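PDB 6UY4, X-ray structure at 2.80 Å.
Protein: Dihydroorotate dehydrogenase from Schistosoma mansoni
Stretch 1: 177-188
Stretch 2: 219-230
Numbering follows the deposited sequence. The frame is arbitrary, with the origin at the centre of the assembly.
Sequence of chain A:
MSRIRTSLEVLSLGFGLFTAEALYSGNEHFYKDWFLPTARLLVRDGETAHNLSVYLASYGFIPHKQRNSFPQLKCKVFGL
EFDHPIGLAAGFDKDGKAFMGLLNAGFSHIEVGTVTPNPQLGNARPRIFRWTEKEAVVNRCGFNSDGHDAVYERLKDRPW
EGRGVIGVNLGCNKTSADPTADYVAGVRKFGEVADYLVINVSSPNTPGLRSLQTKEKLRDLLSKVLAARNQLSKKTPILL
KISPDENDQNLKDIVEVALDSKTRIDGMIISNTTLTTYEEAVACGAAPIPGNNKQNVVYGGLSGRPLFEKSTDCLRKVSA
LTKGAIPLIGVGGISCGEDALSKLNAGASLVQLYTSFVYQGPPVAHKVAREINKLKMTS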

# COMPACT_ATOMS: atom_id res chain seq x y z
N ALA A 177 2.67 23.04 7.36
CA ALA A 177 3.52 24.10 6.83
C ALA A 177 4.66 23.52 6.00
O ALA A 177 4.81 23.84 4.82
CB ALA A 177 4.06 24.96 7.98
N ASP A 178 5.48 22.67 6.61
CA ASP A 178 6.58 22.00 5.92
C ASP A 178 6.28 20.51 5.84
O ASP A 178 6.44 19.79 6.84
CB ASP A 178 7.91 22.25 6.64
CG ASP A 178 9.11 21.79 5.82
OD1 ASP A 178 8.92 21.38 4.66
OD2 ASP A 178 10.24 21.84 6.35
N PRO A 179 5.84 19.99 4.69
CA PRO A 179 5.53 18.56 4.61
C PRO A 179 6.74 17.67 4.85
O PRO A 179 6.60 16.59 5.45
CB PRO A 179 4.98 18.40 3.18
CG PRO A 179 4.54 19.77 2.78
CD PRO A 179 5.50 20.71 3.44
N THR A 180 7.92 18.08 4.39
CA THR A 180 9.12 17.29 4.63
C THR A 180 9.40 17.14 6.11
O THR A 180 9.93 16.10 6.54
CB THR A 180 10.32 17.91 3.92
OG1 THR A 180 10.66 19.15 4.55
CG2 THR A 180 10.01 18.17 2.46
N ALA A 181 9.06 18.15 6.91
CA ALA A 181 9.21 18.03 8.36
C ALA A 181 8.28 16.96 8.92
O ALA A 181 8.63 16.27 9.88
CB ALA A 181 8.95 19.38 9.03
N ASP A 182 7.09 16.82 8.33
CA ASP A 182 6.16 15.78 8.77
C ASP A 182 6.72 14.39 8.47
O ASP A 182 6.60 13.48 9.30
CB ASP A 182 4.80 15.96 8.11
CG ASP A 182 4.09 17.22 8.57
OD1 ASP A 182 4.76 18.11 9.14
OD2 ASP A 182 2.86 17.31 8.38
N TYR A 183 7.32 14.22 7.29
CA TYR A 183 7.93 12.93 6.96
C TYR A 183 9.11 12.63 7.87
O TYR A 183 9.30 11.49 8.30
CB TYR A 183 8.36 12.91 5.50
CG TYR A 183 7.20 12.98 4.52
CD1 TYR A 183 6.30 11.93 4.41
CD2 TYR A 183 7.03 14.09 3.70
CE1 TYR A 183 5.25 11.98 3.51
CE2 TYR A 183 5.98 14.15 2.80
CZ TYR A 183 5.09 13.09 2.71
OH TYR A 183 4.05 13.15 1.82
N VAL A 184 9.91 13.65 8.19
CA VAL A 184 11.04 13.46 9.09
C VAL A 184 10.55 13.09 10.49
O VAL A 184 11.11 12.22 11.15
CB VAL A 184 11.93 14.72 9.11
CG1 VAL A 184 12.95 14.64 10.24
CG2 VAL A 184 12.64 14.89 7.78
N ALA A 185 9.49 13.75 10.95
CA ALA A 185 8.92 13.42 12.25
C ALA A 185 8.42 11.99 12.29
O ALA A 185 8.56 11.29 13.30
CB ALA A 185 7.79 14.39 12.60
N GLY A 186 7.84 11.52 11.18
CA GLY A 186 7.41 10.13 11.12
C GLY A 186 8.56 9.15 11.16
O GLY A 186 8.48 8.10 11.80
N VAL A 187 9.66 9.48 10.47
CA VAL A 187 10.84 8.61 10.50
C VAL A 187 11.39 8.51 11.92
O VAL A 187 11.80 7.43 12.37
CB VAL A 187 11.91 9.12 9.51
CG1 VAL A 187 13.17 8.29 9.62
CG2 VAL A 187 11.38 9.09 8.09
N ARG A 188 11.40 9.63 12.64
CA ARG A 188 11.90 9.60 14.02
C ARG A 188 10.91 8.92 14.96
O ARG A 188 11.32 8.37 15.98
CB ARG A 188 12.19 11.03 14.49
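Stretch 2, residues 219-230: RDLLSKVLAARN

Two helices that run nearly side by side can pack closely when small and branched side chains line their shared face, and this pair from dihydroorotate dehydrogenase illustrates the principle. In stretch 1 the helix starts at Pro179, with Asp178 at the N-cap position, and continues past Arg188. Stretch 2 is helical from Arg219, having begun earlier in the chain. Their N-to-C directions differ by 20°, with a signed crossing angle of -20°, and the axes approach to 8.9 Å. So shallow a crossing keeps the backbones close over about two turns: the CA atoms of Thr180 and Leu221 lie 5.6 Å apart, those of Val184 and Val225 5.2 Å, and those of Val187 and Arg229 6.4 Å.

The side chains follow this register. At the N-terminal end, Leu221 reaches across with its tip, placing CD1 3.7 Å from Thr180 CB and also 3.7 Å from Tyr183 CD2. One turn on, Val184 packs beside Val225, CG2 to CG2 at 4.1 Å, while its CG1 meets Ala228 CB at 3.6 Å; the short alanine side chain points toward stretch 1 and fits against the valine. Val187 continues the apolar seam, with CG2 3.7 Å from Val225 CG1 and CG1 3.9 Å from the backbone N of Arg229.

Polar groups gather at the margin near the start of the first helix, yet no hydrogen bond crosses between the stretches. Thr180 OG1 instead donates to Asp178 OD1 at 2.8 Å, and Lys224 NZ forms a salt bridge within its own helix to Asp220 OD1 at 3.4 Å. Lys224 NZ stands 4.3 Å from Asp178 OD2, opposite charges close but beyond salt-bridge range. The aliphatic portion of Lys224 contributes too, with Lys224 CB 3.8 Å from Val184 CG2. The direct contact thus rests chiefly on apolar packing.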

# COMPACT_ATOMS: atom_id res chain seq x y z
N ARG A 219 14.86 15.51 -3.75
CA ARG A 219 16.21 15.33 -3.23
C ARG A 219 16.35 15.95 -1.85
O ARG A 219 17.01 15.39 -0.97
CB ARG A 219 17.23 15.93 -4.20
CG ARG A 219 18.67 15.59 -3.88
CD ARG A 219 19.64 16.41 -4.72
NE ARG A 219 19.40 16.27 -6.15
CZ ARG A 219 19.97 15.35 -6.92
NH1 ARG A 219 20.82 14.48 -6.40
NH2 ARG A 219 19.69 15.30 -8.22
N ASP A 220 15.74 17.12 -1.65
CA ASP A 220 15.74 17.74 -0.33
C ASP A 220 15.00 16.87 0.69
O ASP A 220 15.47 16.70 1.82
CB ASP A 220 15.11 19.13 -0.40
CG ASP A 220 14.64 19.62 0.95
OD1 ASP A 220 15.49 20.09 1.74
OD2 ASP A 220 13.42 19.54 1.22
N LEU A 221 13.85 16.32 0.30
CA LEU A 221 13.09 15.46 1.20
C LEU A 221 13.90 14.23 1.59
O LEU A 221 14.01 13.90 2.78
CB LEU A 221 11.77 15.06 0.55
CG LEU A 221 10.95 13.98 1.25
CD1 LEU A 221 10.52 14.43 2.64
CD2 LEU A 221 9.74 13.60 0.41
N LEU A 222 14.48 13.54 0.61
CA LEU A 222 15.25 12.34 0.91
C LEU A 222 16.49 12.65 1.73
O LEU A 222 16.91 11.82 2.55
CB LEU A 222 15.64 11.62 -0.38
CG LEU A 222 14.48 11.05 -1.21
CD1 LEU A 222 15.01 10.23 -2.38
CD2 LEU A 222 13.57 10.20 -0.33
N SER A 223 17.08 13.83 1.54
CA SER A 223 18.27 14.19 2.31
C SER A 223 17.93 14.33 3.79
O SER A 223 18.62 13.77 4.65
CB SER A 223 18.87 15.48 1.76
OG SER A 223 20.08 15.80 2.43
N LYS A 224 16.87 15.08 4.10
CA LYS A 224 16.47 15.25 5.50
C LYS A 224 15.97 13.94 6.10
O LYS A 224 16.22 13.66 7.28
CB LYS A 224 15.40 16.33 5.60
CG LYS A 224 15.87 17.72 5.22
CD LYS A 224 14.71 18.70 5.18
CE LYS A 224 15.18 20.12 4.90
NZ LYS A 224 14.05 21.04 4.63
N VAL A 225 15.26 13.14 5.31
CA VAL A 225 14.73 11.87 5.81
C VAL A 225 15.86 10.91 6.15
O VAL A 225 15.84 10.25 7.20
CB VAL A 225 13.75 11.27 4.80
CG1 VAL A 225 13.50 9.80 5.10
CG2 VAL A 225 12.43 12.03 4.82
N LEU A 226 16.87 10.82 5.28
CA LEU A 226 18.00 9.93 5.56
C LEU A 226 18.83 10.42 6.73
O LEU A 226 19.41 9.61 7.46
CB LEU A 226 18.86 9.77 4.31
CG LEU A 226 18.22 8.96 3.19
CD1 LEU A 226 19.18 8.79 2.03
CD2 LEU A 226 17.74 7.62 3.71
N ALA A 227 18.91 11.74 6.93
CA ALA A 227 19.61 12.27 8.09
C ALA A 227 18.91 11.86 9.38
O ALA A 227 19.56 11.43 10.35
CB ALA A 227 19.71 13.79 8.00
N ALA A 228 17.58 11.98 9.41
CA ALA A 228 16.82 11.52 10.57
C ALA A 228 16.95 10.02 10.75
O ALA A 228 17.03 9.52 11.88
CB ALA A 228 15.36 11.93 10.43
N ARG A 229 16.96 9.27 9.64
CA ARG A 229 17.11 7.82 9.72
C ARG A 229 18.45 7.45 10.35
O ARG A 229 18.52 6.54 11.18
CB ARG A 229 16.98 7.21 8.33
CG ARG A 229 16.71 5.70 8.30
CD ARG A 229 18.00 4.89 8.37
NE ARG A 229 18.92 5.22 7.29
CZ ARG A 229 19.00 4.56 6.14
NH1 ARG A 229 18.19 3.53 5.91
NH2 ARG A 229 19.87 4.93 5.21
N ASN A 230 19.52 8.15 9.97
CA ASN A 230 20.84 7.86 10.52
C ASN A 230 20.95 8.23 11.99
O ASN A 230 21.84 7.72 12.68
CB ASN A 230 21.92 8.58 9.72
CG ASN A 230 22.02 8.06 8.29
OD1 ASN A 230 21.60 6.94 7.99
ND2 ASN A 230 22.59 8.87 7.41